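Local coordinates for protein galactan 1,3-beta-galactosidase (Phanerochaete chrysosporium, PDB 7BYV) that probably hydrolyses beta-1,3-linked galactan chains from their ends, as an exo-acting glycoside hydrolase of family 43 that also carries a carbohydrate-binding module, at residues A[187-192]-A[202-207]. The protein carries 1 engineered substitution. Numbering follows the deposited sequence.
Sequences LQAPGI and IASHTS. Engineered in segment 187-192: Gln188 (natural residue Glu). With GAL (beta-D-galactopyranose), chain C; GAL (beta-D-galactopyranose), chain B; GAL (beta-D-galactopyranose), chain D.
Ile202 and Gly191 exchange a reciprocal pair of backbone hydrogen bonds, the straighter running from Ile202 N to Gly191 O (2.8 Å, 172°), and so open an instructive example of a beta bulge placed beside a substrate site. At Ala203 the antiparallel register slips by one residue. Its CB touches both Gln188 O and Leu187 CD2, the latter at 3.8 Å, while Ala189 turns its N-H to Asp138 and its carbonyl to Asn244. Ser204 meets Gln188 beyond the bulge: Gln188 N gives a good bond to Ser204 O (2.8 Å), whereas the return from Ser204 N is weak. With OG set between its own backbone N and carbonyl carbon (chi1 84°), the Ser204 hydroxyl donates to His205 O at 2.7 Å, receives a bond from Gln243, and lies against Gln188 CG. Replacing Ser204 by an alanine is likely to leave Gln243 and the His205 carbonyl each short of one polar partner and open a gap beside the Gln188 chain. The His205 ring takes Leu187 CD2 over one face, 3.9 Å above its plane and offset toward the rim, a CH-pi contact; its nitrogens are held by Thr186 and Gln229. Thr206 divides its two branches: CG2 packs across the engineered Gln188 (natural Glu), 3.6 Å from its CD, and OG1 donates to O2 of the chain D galactose (2.5 Å). Ser207 bonds through OG to Ala210 and Asn212, leading the chain past the chain C galactose. Strands 190-195 and 198-205 form the first hairpin of the fourth blade in the five-bladed propeller of this family; strand 215-219 continues the sheet beyond Ala203, while strand 243-250 of the next blade and Phe163 on strand 162-168 of the preceding one flank the hairpin.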
loop_
_atom_site.group_PDB
_atom_site.type_symbol
_atom_site.label_atom_id
_atom_site.label_comp_id
_atom_site.label_asym_id
_atom_site.label_seq_id
_atom_site.Cartn_x
_atom_site.Cartn_y
_atom_site.Cartn_z
ATOM N N LEU A 187 -4.127 -8.871 15.103
ATOM C CA LEU A 187 -4.294 -7.863 14.071
ATOM C C LEU A 187 -3.156 -6.865 14.152
ATOM O O LEU A 187 -2.738 -6.471 15.244
ATOM C CB LEU A 187 -5.622 -7.127 14.222
ATOM C CG LEU A 187 -6.886 -7.923 13.896
ATOM C CD1 LEU A 187 -8.130 -7.126 14.309
ATOM C CD2 LEU A 187 -6.947 -8.292 12.412
ATOM N N GLN A 188 -2.642 -6.480 12.989
ATOM C CA GLN A 188 -1.701 -5.384 12.889
ATOM C C GLN A 188 -2.032 -4.608 11.624
ATOM O O GLN A 188 -3.033 -4.877 10.951
ATOM C CB GLN A 188 -0.256 -5.883 12.908
ATOM C CG GLN A 188 0.088 -6.806 11.767
ATOM C CD GLN A 188 1.569 -7.143 11.732
ATOM O OE1 GLN A 188 2.307 -6.826 12.669
ATOM N NE2 GLN A 188 2.011 -7.775 10.654
ATOM N N ALA A 189 -1.193 -3.622 11.321
ATOM C CA ALA A 189 -1.411 -2.690 10.222
ATOM C C ALA A 189 -2.837 -2.134 10.199
ATOM O O ALA A 189 -3.538 -2.278 9.192
ATOM C CB ALA A 189 -1.076 -3.351 8.892
ATOM N N PRO A 190 -3.291 -1.481 11.276
ATOM C CA PRO A 190 -4.678 -1.011 11.328
ATOM C C PRO A 190 -4.910 0.360 10.708
ATOM O O PRO A 190 -4.026 1.220 10.656
ATOM C CB PRO A 190 -4.942 -0.945 12.837
ATOM C CG PRO A 190 -3.650 -0.468 13.366
ATOM C CD PRO A 190 -2.583 -1.156 12.529
ATOM N N GLY A 191 -6.144 0.546 10.236
ATOM C CA GLY A 191 -6.671 1.869 9.935
ATOM C C GLY A 191 -8.162 1.887 10.197
ATOM O O GLY A 191 -8.816 0.839 10.212
ATOM N N ILE A 192 -8.701 3.079 10.439
ATOM C CA ILE A 192 -10.137 3.237 10.663
ATOM C C ILE A 192 -10.659 4.376 9.807
ATOM O O ILE A 192 -10.047 5.449 9.719
ATOM C CB ILE A 192 -10.490 3.491 12.145
ATOM C CG1 ILE A 192 -10.467 2.186 12.936
ATOM C CG2 ILE A 192 -11.890 4.102 12.276
ATOM C CD1 ILE A 192 -10.975 2.345 14.346
ATOM N N ILE A 202 -9.882 -1.554 9.340
ATOM C CA ILE A 202 -9.180 -2.404 8.380
ATOM C C ILE A 202 -7.831 -2.776 8.974
ATOM O O ILE A 202 -7.178 -1.952 9.630
ATOM C CB ILE A 202 -9.011 -1.705 7.016
ATOM C CG1 ILE A 202 -10.369 -1.548 6.351
ATOM C CG2 ILE A 202 -8.106 -2.498 6.088
ATOM C CD1 ILE A 202 -10.392 -0.450 5.360
ATOM N N ALA A 203 -7.414 -4.014 8.749
ATOM C CA ALA A 203 -6.238 -4.529 9.429
ATOM C C ALA A 203 -5.749 -5.784 8.721
ATOM O O ALA A 203 -6.533 -6.531 8.129
ATOM C CB ALA A 203 -6.550 -4.819 10.902
ATOM N N SER A 204 -4.438 -5.987 8.767
ATOM C CA SER A 204 -3.848 -7.266 8.413
ATOM C C SER A 204 -3.797 -8.172 9.642
ATOM O O SER A 204 -3.848 -7.716 10.792
ATOM C CB SER A 204 -2.434 -7.080 7.854
ATOM O OG SER A 204 -1.475 -6.986 8.904
ATOM N N HIS A 205 -3.739 -9.473 9.380
ATOM C CA HIS A 205 -3.222 -10.416 10.355
ATOM C C HIS A 205 -1.698 -10.314 10.384
ATOM O O HIS A 205 -1.085 -9.540 9.640
ATOM C CB HIS A 205 -3.734 -11.817 10.038
ATOM C CG HIS A 205 -5.135 -12.031 10.507
ATOM N ND1 HIS A 205 -5.477 -12.008 11.846
ATOM C CD2 HIS A 205 -6.292 -12.207 9.823
ATOM C CE1 HIS A 205 -6.785 -12.184 11.967
ATOM N NE2 HIS A 205 -7.301 -12.302 10.753
ATOM N N THR A 206 -1.064 -11.081 11.264
ATOM C CA THR A 206 0.382 -10.999 11.457
ATOM C C THR A 206 1.061 -12.154 10.741
ATOM O O THR A 206 0.788 -13.321 11.046
ATOM C CB THR A 206 0.736 -11.030 12.934
ATOM O OG1 THR A 206 0.212 -12.237 13.490
ATOM C CG2 THR A 206 0.127 -9.827 13.653
ATOM N N SER A 207 1.961 -11.823 9.805
ATOM C CA SER A 207 2.661 -12.837 9.019
ATOM C C SER A 207 4.028 -12.342 8.535
ATOM O O SER A 207 4.469 -12.705 7.435
ATOM C CB SER A 207 1.803 -13.264 7.822
ATOM O OG SER A 207 1.436 -12.130 7.044
HETATM C C1 GAL C . 5.049 -10.146 14.033
HETATM C C2 GAL C . 4.590 -9.236 12.858
HETATM C C3 GAL C . 5.726 -8.243 12.409
HETATM C C4 GAL C . 6.362 -7.468 13.617
HETATM C C5 GAL C . 6.691 -8.434 14.765
HETATM C C6 GAL C . 7.125 -7.740 16.099
HETATM O O2 GAL C . 4.152 -9.993 11.716
HETATM O O3 GAL C . 5.230 -7.261 11.516
HETATM O O4 GAL C . 5.502 -6.390 14.087
HETATM O O5 GAL C . 5.546 -9.298 15.100
HETATM O O6 GAL C . 7.620 -8.690 17.085
HETATM C C1 GAL B . 5.358 -6.388 10.462
HETATM C C2 GAL B . 4.891 -4.875 10.296
HETATM C C3 GAL B . 5.885 -4.027 9.537
HETATM C C4 GAL B . 7.306 -4.318 10.056
HETATM C C5 GAL B . 7.688 -5.788 9.684
HETATM C C6 GAL B . 8.825 -6.458 10.517
HETATM O O2 GAL B . 3.650 -4.721 9.652
HETATM O O3 GAL B . 5.593 -2.646 9.763
HETATM O O4 GAL B . 7.389 -4.087 11.488
HETATM O O5 GAL B . 6.535 -6.731 9.661
HETATM O O6 GAL B . 8.987 -7.846 10.176
HETATM C C1 GAL D . 3.403 -14.157 16.655
HETATM C C2 GAL D . 3.053 -12.748 16.144
HETATM C C3 GAL D . 4.378 -12.135 15.675
HETATM C C4 GAL D . 5.197 -11.824 16.962
HETATM C C5 GAL D . 5.405 -13.154 17.765
HETATM C C6 GAL D . 6.028 -12.990 19.205
HETATM O O1 GAL D . 2.260 -15.015 16.825
HETATM O O2 GAL D . 2.106 -12.752 15.107
HETATM O O3 GAL D . 4.268 -10.949 14.834
HETATM O O4 GAL D . 4.535 -10.846 17.785
HETATM O O5 GAL D . 4.163 -13.997 17.894
HETATM O O6 GAL D . 7.456 -12.779 19.151
#